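Side-chain contacts in transcription elongation factor SPT6 (Candida glabrata, PDB 3PJP), which binds the phosphorylated C-terminal repeat domain of RNA polymerase II through this tandem SH2 domain and probably acts as a histone H3-H4 chaperone during elongation: residues T167-G170 with Y176-P179; L76-Q81 with V91-N96; F137-N140 with W146-L149. All blocks are in the same frame, centred on the assembly; numbering follows the deposited sequence.

Contact 1. Residues T167-G170 with Y176-P179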
# COMPACT_ATOMS: atom_id res chain seq x y z
N THR A 167 -3.04 1.90 -2.63
CA THR A 167 -4.18 1.12 -3.10
C THR A 167 -3.90 0.59 -4.50
O THR A 167 -2.87 0.88 -5.09
CB THR A 167 -5.49 1.92 -3.13
OG1 THR A 167 -5.47 2.81 -4.25
CG2 THR A 167 -5.67 2.71 -1.82
N HIS A 168 -4.82 -0.21 -5.03
CA HIS A 168 -4.63 -0.73 -6.38
C HIS A 168 -4.87 0.32 -7.46
O HIS A 168 -4.54 0.11 -8.62
CB HIS A 168 -5.50 -1.98 -6.63
CG HIS A 168 -6.97 -1.72 -6.68
ND1 HIS A 168 -7.74 -1.52 -5.55
CD2 HIS A 168 -7.83 -1.68 -7.72
CE1 HIS A 168 -9.00 -1.34 -5.90
NE2 HIS A 168 -9.09 -1.44 -7.21
N THR A 169 -5.42 1.47 -7.07
CA THR A 169 -5.69 2.54 -8.03
C THR A 169 -4.77 3.74 -7.84
O THR A 169 -4.71 4.62 -8.70
CB THR A 169 -7.16 3.01 -7.99
OG1 THR A 169 -7.49 3.54 -6.70
CG2 THR A 169 -8.10 1.85 -8.31
N GLY A 170 -4.03 3.79 -6.74
CA GLY A 170 -3.14 4.92 -6.52
C GLY A 170 -2.77 5.07 -5.06
O GLY A 170 -2.72 4.10 -4.32
N TYR A 176 -8.41 11.93 -1.78
CA TYR A 176 -8.43 11.25 -3.06
C TYR A 176 -7.41 10.12 -3.13
O TYR A 176 -6.42 10.11 -2.40
CB TYR A 176 -8.10 12.22 -4.20
CG TYR A 176 -8.98 13.45 -4.29
CD1 TYR A 176 -10.32 13.42 -3.88
CD2 TYR A 176 -8.49 14.62 -4.83
CE1 TYR A 176 -11.12 14.55 -3.99
CE2 TYR A 176 -9.29 15.75 -4.93
CZ TYR A 176 -10.60 15.70 -4.51
OH TYR A 176 -11.38 16.83 -4.62
N ASN A 177 -7.67 9.20 -4.05
CA ASN A 177 -6.74 8.16 -4.42
C ASN A 177 -5.96 8.68 -5.61
O ASN A 177 -6.41 8.54 -6.75
CB ASN A 177 -7.55 6.92 -4.80
CG ASN A 177 -6.76 5.66 -4.66
OD1 ASN A 177 -5.68 5.53 -5.22
ND2 ASN A 177 -7.27 4.73 -3.86
N TYR A 178 -4.83 9.33 -5.36
CA TYR A 178 -4.05 9.95 -6.44
C TYR A 178 -3.40 8.89 -7.32
O TYR A 178 -2.66 8.04 -6.83
CB TYR A 178 -3.02 10.94 -5.83
CG TYR A 178 -3.69 12.08 -5.09
CD1 TYR A 178 -4.11 13.22 -5.76
CD2 TYR A 178 -3.93 12.00 -3.72
CE1 TYR A 178 -4.74 14.26 -5.09
CE2 TYR A 178 -4.57 13.04 -3.03
CZ TYR A 178 -4.97 14.17 -3.74
OH TYR A 178 -5.60 15.22 -3.10
N PRO A 179 -3.69 8.92 -8.63
CA PRO A 179 -3.28 7.76 -9.43
C PRO A 179 -1.79 7.67 -9.76
O PRO A 179 -1.35 6.59 -10.18
CB PRO A 179 -4.09 7.92 -10.72
CG PRO A 179 -5.22 8.86 -10.37
CD PRO A 179 -4.66 9.78 -9.33
O HOH W 1 -7.49 6.38 -8.33
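Asn-177 drives its amide into the small loop of Thr-167 to Gly-170 and meets the hydroxyl of Thr-167 from the opposite direction. ND2 of Asn-177 donates to OG1 of Thr-167 at 2.7 Å; the acceptor lies within 5° of the amide plane, although the N-H points somewhat past it. With CG anti to the backbone N of Asn-177 (chi1 -156°), the amide is carried off its strand and across to the loop. The hydroxyl of Thr-169 comes in at about a right angle to this side chain, OG1 lying 3.0 Å from CG of Asn-177.

What holds the Thr-167 oxygen in place is the loop itself. OG1 of Thr-167 also accepts from the backbone N of Thr-169 at 3.1 Å, an ST turn, and the loop is closed by a backbone bond from Thr-167 N to Gly-170 O. Gly-170, in an extended conformation with phi 160°, comes so near the other segment that its CA makes a CA-H...O contact of 3.2 Å with Tyr-178 O. A second such contact runs from Pro-179 CA to Thr-169 O. A water between the segments donates to Asn-177 O at 2.9 Å and reaches Thr-169 more weakly.

Further out, Tyr-178 turns from the loop toward Leu-184 and Leu-191 of the last helix, its OH bonded to Asn-175, while His-168 leaves on the side of Tyr-93.

Two N-H groups thus converge on one threonine oxygen, one from within the loop and one from edge strand 176-178 of the second SH2 sheet, and the water and CA-H...O contacts add to a mainly polar join.

Contact 2. Residues L76-Q81 with V91-N96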
# COMPACT_ATOMS: atom_id res chain seq x y z
N LEU A 76 -15.64 -12.14 -7.22
CA LEU A 76 -14.71 -11.98 -6.11
C LEU A 76 -14.48 -10.51 -5.85
O LEU A 76 -14.22 -9.75 -6.77
CB LEU A 76 -13.38 -12.64 -6.45
CG LEU A 76 -13.41 -14.11 -6.88
CD1 LEU A 76 -12.01 -14.54 -7.29
CD2 LEU A 76 -13.99 -15.03 -5.81
N VAL A 77 -14.54 -10.12 -4.58
CA VAL A 77 -14.45 -8.70 -4.22
C VAL A 77 -13.17 -8.42 -3.45
O VAL A 77 -12.87 -9.09 -2.46
CB VAL A 77 -15.65 -8.26 -3.38
CG1 VAL A 77 -15.59 -6.75 -3.13
CG2 VAL A 77 -16.94 -8.62 -4.09
N VAL A 78 -12.39 -7.45 -3.93
CA VAL A 78 -11.21 -7.00 -3.20
C VAL A 78 -11.29 -5.49 -3.03
O VAL A 78 -11.40 -4.76 -4.01
CB VAL A 78 -9.90 -7.32 -3.94
CG1 VAL A 78 -8.71 -6.97 -3.05
CG2 VAL A 78 -9.85 -8.79 -4.31
N GLU A 79 -11.24 -5.05 -1.78
CA GLU A 79 -11.31 -3.63 -1.44
C GLU A 79 -12.37 -2.89 -2.24
O GLU A 79 -12.10 -1.85 -2.85
CB GLU A 79 -9.94 -2.98 -1.60
CG GLU A 79 -8.87 -3.67 -0.77
CD GLU A 79 -7.62 -2.84 -0.61
OE1 GLU A 79 -7.67 -1.62 -0.88
OE2 GLU A 79 -6.58 -3.42 -0.22
N GLY A 80 -13.58 -3.44 -2.25
CA GLY A 80 -14.72 -2.74 -2.83
C GLY A 80 -14.88 -2.93 -4.32
O GLY A 80 -15.88 -2.51 -4.90
N GLN A 81 -13.90 -3.57 -4.95
CA GLN A 81 -13.95 -3.78 -6.39
C GLN A 81 -14.30 -5.22 -6.76
O GLN A 81 -13.72 -6.17 -6.23
CB GLN A 81 -12.61 -3.40 -7.03
CG GLN A 81 -12.61 -3.64 -8.52
CD GLN A 81 -13.65 -2.80 -9.22
OE1 GLN A 81 -13.69 -1.58 -9.02
NE2 GLN A 81 -14.51 -3.43 -10.02
N VAL A 91 -3.89 -9.68 -12.34
CA VAL A 91 -3.56 -8.68 -13.35
C VAL A 91 -4.00 -7.26 -13.02
O VAL A 91 -3.22 -6.31 -13.16
CB VAL A 91 -4.13 -9.07 -14.73
CG1 VAL A 91 -3.97 -7.92 -15.72
CG2 VAL A 91 -3.44 -10.33 -15.23
N GLU A 92 -5.23 -7.10 -12.55
CA GLU A 92 -5.79 -5.75 -12.41
C GLU A 92 -5.60 -5.16 -11.01
O GLU A 92 -5.57 -3.94 -10.85
CB GLU A 92 -7.28 -5.73 -12.77
CG GLU A 92 -7.57 -6.07 -14.25
CD GLU A 92 -9.05 -6.16 -14.53
OE1 GLU A 92 -9.85 -5.92 -13.60
OE2 GLU A 92 -9.42 -6.47 -15.69
N TYR A 93 -5.55 -6.02 -10.00
CA TYR A 93 -5.39 -5.58 -8.62
C TYR A 93 -3.94 -5.69 -8.16
O TYR A 93 -3.28 -4.69 -7.88
CB TYR A 93 -6.30 -6.37 -7.67
CG TYR A 93 -6.12 -5.96 -6.22
CD1 TYR A 93 -6.86 -4.92 -5.67
CD2 TYR A 93 -5.20 -6.61 -5.40
CE1 TYR A 93 -6.69 -4.54 -4.35
CE2 TYR A 93 -5.03 -6.24 -4.09
CZ TYR A 93 -5.78 -5.20 -3.57
OH TYR A 93 -5.61 -4.83 -2.26
N LEU A 94 -3.44 -6.92 -8.06
CA LEU A 94 -2.11 -7.12 -7.48
C LEU A 94 -0.97 -6.51 -8.29
O LEU A 94 -0.12 -5.82 -7.73
CB LEU A 94 -1.82 -8.60 -7.21
CG LEU A 94 -0.52 -8.81 -6.45
CD1 LEU A 94 -0.54 -8.14 -5.08
CD2 LEU A 94 -0.18 -10.30 -6.31
N GLN A 95 -0.92 -6.77 -9.59
CA GLN A 95 0.17 -6.25 -10.40
C GLN A 95 0.17 -4.71 -10.40
O GLN A 95 1.21 -4.08 -10.51
CB GLN A 95 0.15 -6.84 -11.82
CG GLN A 95 0.80 -8.22 -11.89
CD GLN A 95 0.54 -8.96 -13.19
OE1 GLN A 95 0.18 -8.36 -14.21
NE2 GLN A 95 0.73 -10.28 -13.17
N ASN A 96 -1.02 -4.14 -10.24
CA ASN A 96 -1.15 -2.69 -10.14
C ASN A 96 -0.57 -2.15 -8.86
O ASN A 96 0.19 -1.18 -8.88
CB ASN A 96 -2.62 -2.28 -10.23
CG ASN A 96 -2.96 -1.73 -11.57
OD1 ASN A 96 -2.19 -0.96 -12.14
ND2 ASN A 96 -4.12 -2.13 -12.10
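Tyr-93 reaches from helix 86-105 to the tip of a beta hairpin and meets two consecutive residues there, Val-78 with its ring and Glu-79 with its hydroxyl. CG1 of Val-78 sits over one face in a CH-pi contact, 3.6 Å from the centroid of the Tyr-93 ring and displaced toward CE1 and CZ. Because CG of Tyr-93 stands anti to its own backbone N (chi1 178°), the ring extends well out from the helix, and its OH arrives beside the carboxylate.

That OH donates to OE2 of Glu-79 at 2.7 Å. OE2 lies close to the ring plane, yet the phenol approaches it from above the carboxylate, the two planes being 72° apart. A type I' turn from Val-78 to Gln-81, closed by paired backbone bonds between these two residues, sets the glutamate at the hairpin tip of the first SH2 domain.

Lys-97, one helical turn on, bonds to the tyrosine oxygen and makes a salt bridge with Glu-79 OE2. His-168 of the second SH2 domain meets the ring obliquely near its rim, planes about 40° apart. Ammonium, phenol and carboxylate form a closed polar triangle beside an apolar ring contact, and the lysine probably keeps Glu-79 ionised.

Contact 3. Residues F137-N140 with W146-L149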
# COMPACT_ATOMS: atom_id res chain seq x y z
N PHE A 137 8.80 10.87 1.45
CA PHE A 137 7.98 9.70 1.71
C PHE A 137 8.89 8.62 2.26
O PHE A 137 10.06 8.53 1.88
CB PHE A 137 7.33 9.19 0.41
CG PHE A 137 6.47 10.20 -0.28
CD1 PHE A 137 5.16 10.41 0.13
CD2 PHE A 137 6.96 10.93 -1.34
CE1 PHE A 137 4.36 11.33 -0.51
CE2 PHE A 137 6.16 11.86 -1.99
CZ PHE A 137 4.86 12.06 -1.58
N SER A 138 8.35 7.81 3.17
CA SER A 138 9.05 6.63 3.66
C SER A 138 8.06 5.51 4.00
O SER A 138 6.86 5.73 4.11
CB SER A 138 9.92 6.99 4.87
OG SER A 138 9.12 7.46 5.93
N LEU A 139 8.56 4.28 4.13
CA LEU A 139 7.69 3.16 4.39
C LEU A 139 7.25 3.08 5.84
O LEU A 139 8.04 3.27 6.76
CB LEU A 139 8.37 1.85 3.99
CG LEU A 139 8.22 1.48 2.52
CD1 LEU A 139 9.21 0.37 2.14
CD2 LEU A 139 6.79 1.04 2.23
N ASN A 140 5.96 2.81 6.04
CA ASN A 140 5.43 2.54 7.37
C ASN A 140 5.60 1.05 7.64
O ASN A 140 4.84 0.22 7.15
CB ASN A 140 3.95 2.93 7.44
CG ASN A 140 3.38 2.87 8.86
OD1 ASN A 140 3.78 2.02 9.67
ND2 ASN A 140 2.44 3.76 9.16
N TRP A 146 1.23 1.19 4.07
CA TRP A 146 1.16 2.63 4.32
C TRP A 146 2.53 3.25 4.14
O TRP A 146 3.55 2.57 4.25
CB TRP A 146 0.65 2.94 5.74
CG TRP A 146 -0.82 2.72 5.94
CD1 TRP A 146 -1.43 1.55 6.27
CD2 TRP A 146 -1.85 3.70 5.85
NE1 TRP A 146 -2.79 1.74 6.39
CE2 TRP A 146 -3.07 3.06 6.13
CE3 TRP A 146 -1.86 5.06 5.55
CZ2 TRP A 146 -4.29 3.73 6.12
CZ3 TRP A 146 -3.07 5.73 5.52
CH2 TRP A 146 -4.27 5.06 5.81
N PHE A 147 2.53 4.55 3.84
CA PHE A 147 3.72 5.35 3.74
C PHE A 147 3.55 6.54 4.69
O PHE A 147 2.42 6.99 4.95
CB PHE A 147 3.89 5.90 2.32
CG PHE A 147 4.22 4.85 1.31
CD1 PHE A 147 5.54 4.61 0.95
CD2 PHE A 147 3.22 4.10 0.72
CE1 PHE A 147 5.85 3.64 0.01
CE2 PHE A 147 3.53 3.13 -0.22
CZ PHE A 147 4.85 2.90 -0.57
N TYR A 148 4.66 7.05 5.20
CA TYR A 148 4.64 8.35 5.84
C TYR A 148 4.91 9.44 4.81
O TYR A 148 5.66 9.23 3.85
CB TYR A 148 5.68 8.46 6.95
CG TYR A 148 5.57 7.43 8.02
CD1 TYR A 148 4.49 7.42 8.90
CD2 TYR A 148 6.55 6.46 8.18
CE1 TYR A 148 4.40 6.47 9.90
CE2 TYR A 148 6.47 5.51 9.17
CZ TYR A 148 5.40 5.51 10.03
OH TYR A 148 5.34 4.55 11.02
N LEU A 149 4.29 10.59 5.01
CA LEU A 149 4.61 11.81 4.28
C LEU A 149 5.02 12.81 5.35
O LEU A 149 4.18 13.30 6.10
CB LEU A 149 3.39 12.31 3.52
CG LEU A 149 3.35 13.72 2.92
CD1 LEU A 149 4.65 14.12 2.24
CD2 LEU A 149 2.20 13.80 1.93
O HOH W 2 1.39 5.82 7.40
O HOH W 3 4.19 -0.19 4.42
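The Tyr-148 ring has Asn-140 over one face and Ser-138 at its edge. CB of Asn-140 lies 4.2 Å from the ring centroid, and the amide beyond it stacks toward the CE1 and CZ side, its plane only 21° from that of the ring. In the ring plane, OG of Ser-138 approaches CD2 of Tyr-148 at 3.6 Å. Asn-140 gets its amide there by placing CG anti to its backbone N (chi1 -172°). OD1 of this asparagine is taken up by Asn-143 in the turn, and ND2 donates to a water that in turn donates to Phe-147 O, so the flat amide is tied down at both ends.

The two phenylalanine rings run alongside leucines instead. CE1 of Phe-147 meets CD2 of Leu-139 at 3.5 Å, both side chains pointing the same way, and CE1 of Phe-137 lies 3.9 Å from CD1 of Leu-149 in a similar side-by-side pair.

These side chains stand on an antiparallel hairpin, strands 134-139 and 146-152, in the central sheet of the second SH2 domain. Ser-138 and Tyr-148 form a hydrogen-bonded pair: Tyr-148 N gives to Ser-138 O at 2.8 Å and Ser-138 N to Tyr-148 O at 3.1 Å. Asn-140 N continues the ladder to Trp-146 O at 3.0 Å, where a second water bridges the two residues' carbonyl oxygens.

The sheet is flanked by helices as in SH2 domains generally. Ser-138 and Tyr-148 face helix 115-128 through Val-118 and Lys-115, whereas Phe-137 and Leu-149 pack on helix 181-191. Phe-137 and Phe-147 both touch Leu-104, and Phe-147 also Leu-101, near the end of the long helix 86-105 that arrives from the first SH2 domain.

From the N terminus, contact 2 comes first: it closes the short loop from strand 75-78 through strand 81-83 into helix 86-105, within the first SH2 domain. The helix then carries the chain toward the second domain, where contact 3 closes the hairpin 134-139/146-152. Contact 1 follows, bringing the ends of the 171-173/176-178 region together at the margin of the same sheet. The three loops run in series; none nests or crosses. Contacts 1 and 2 nevertheless touch, CG of His-168 lying 3.4 Å from CD1 of Tyr-93, so they meet at the interface between the domains. Contact 3 touches neither, its nearest atoms about 7 Å from contact 1 and about 9 Å from contact 2.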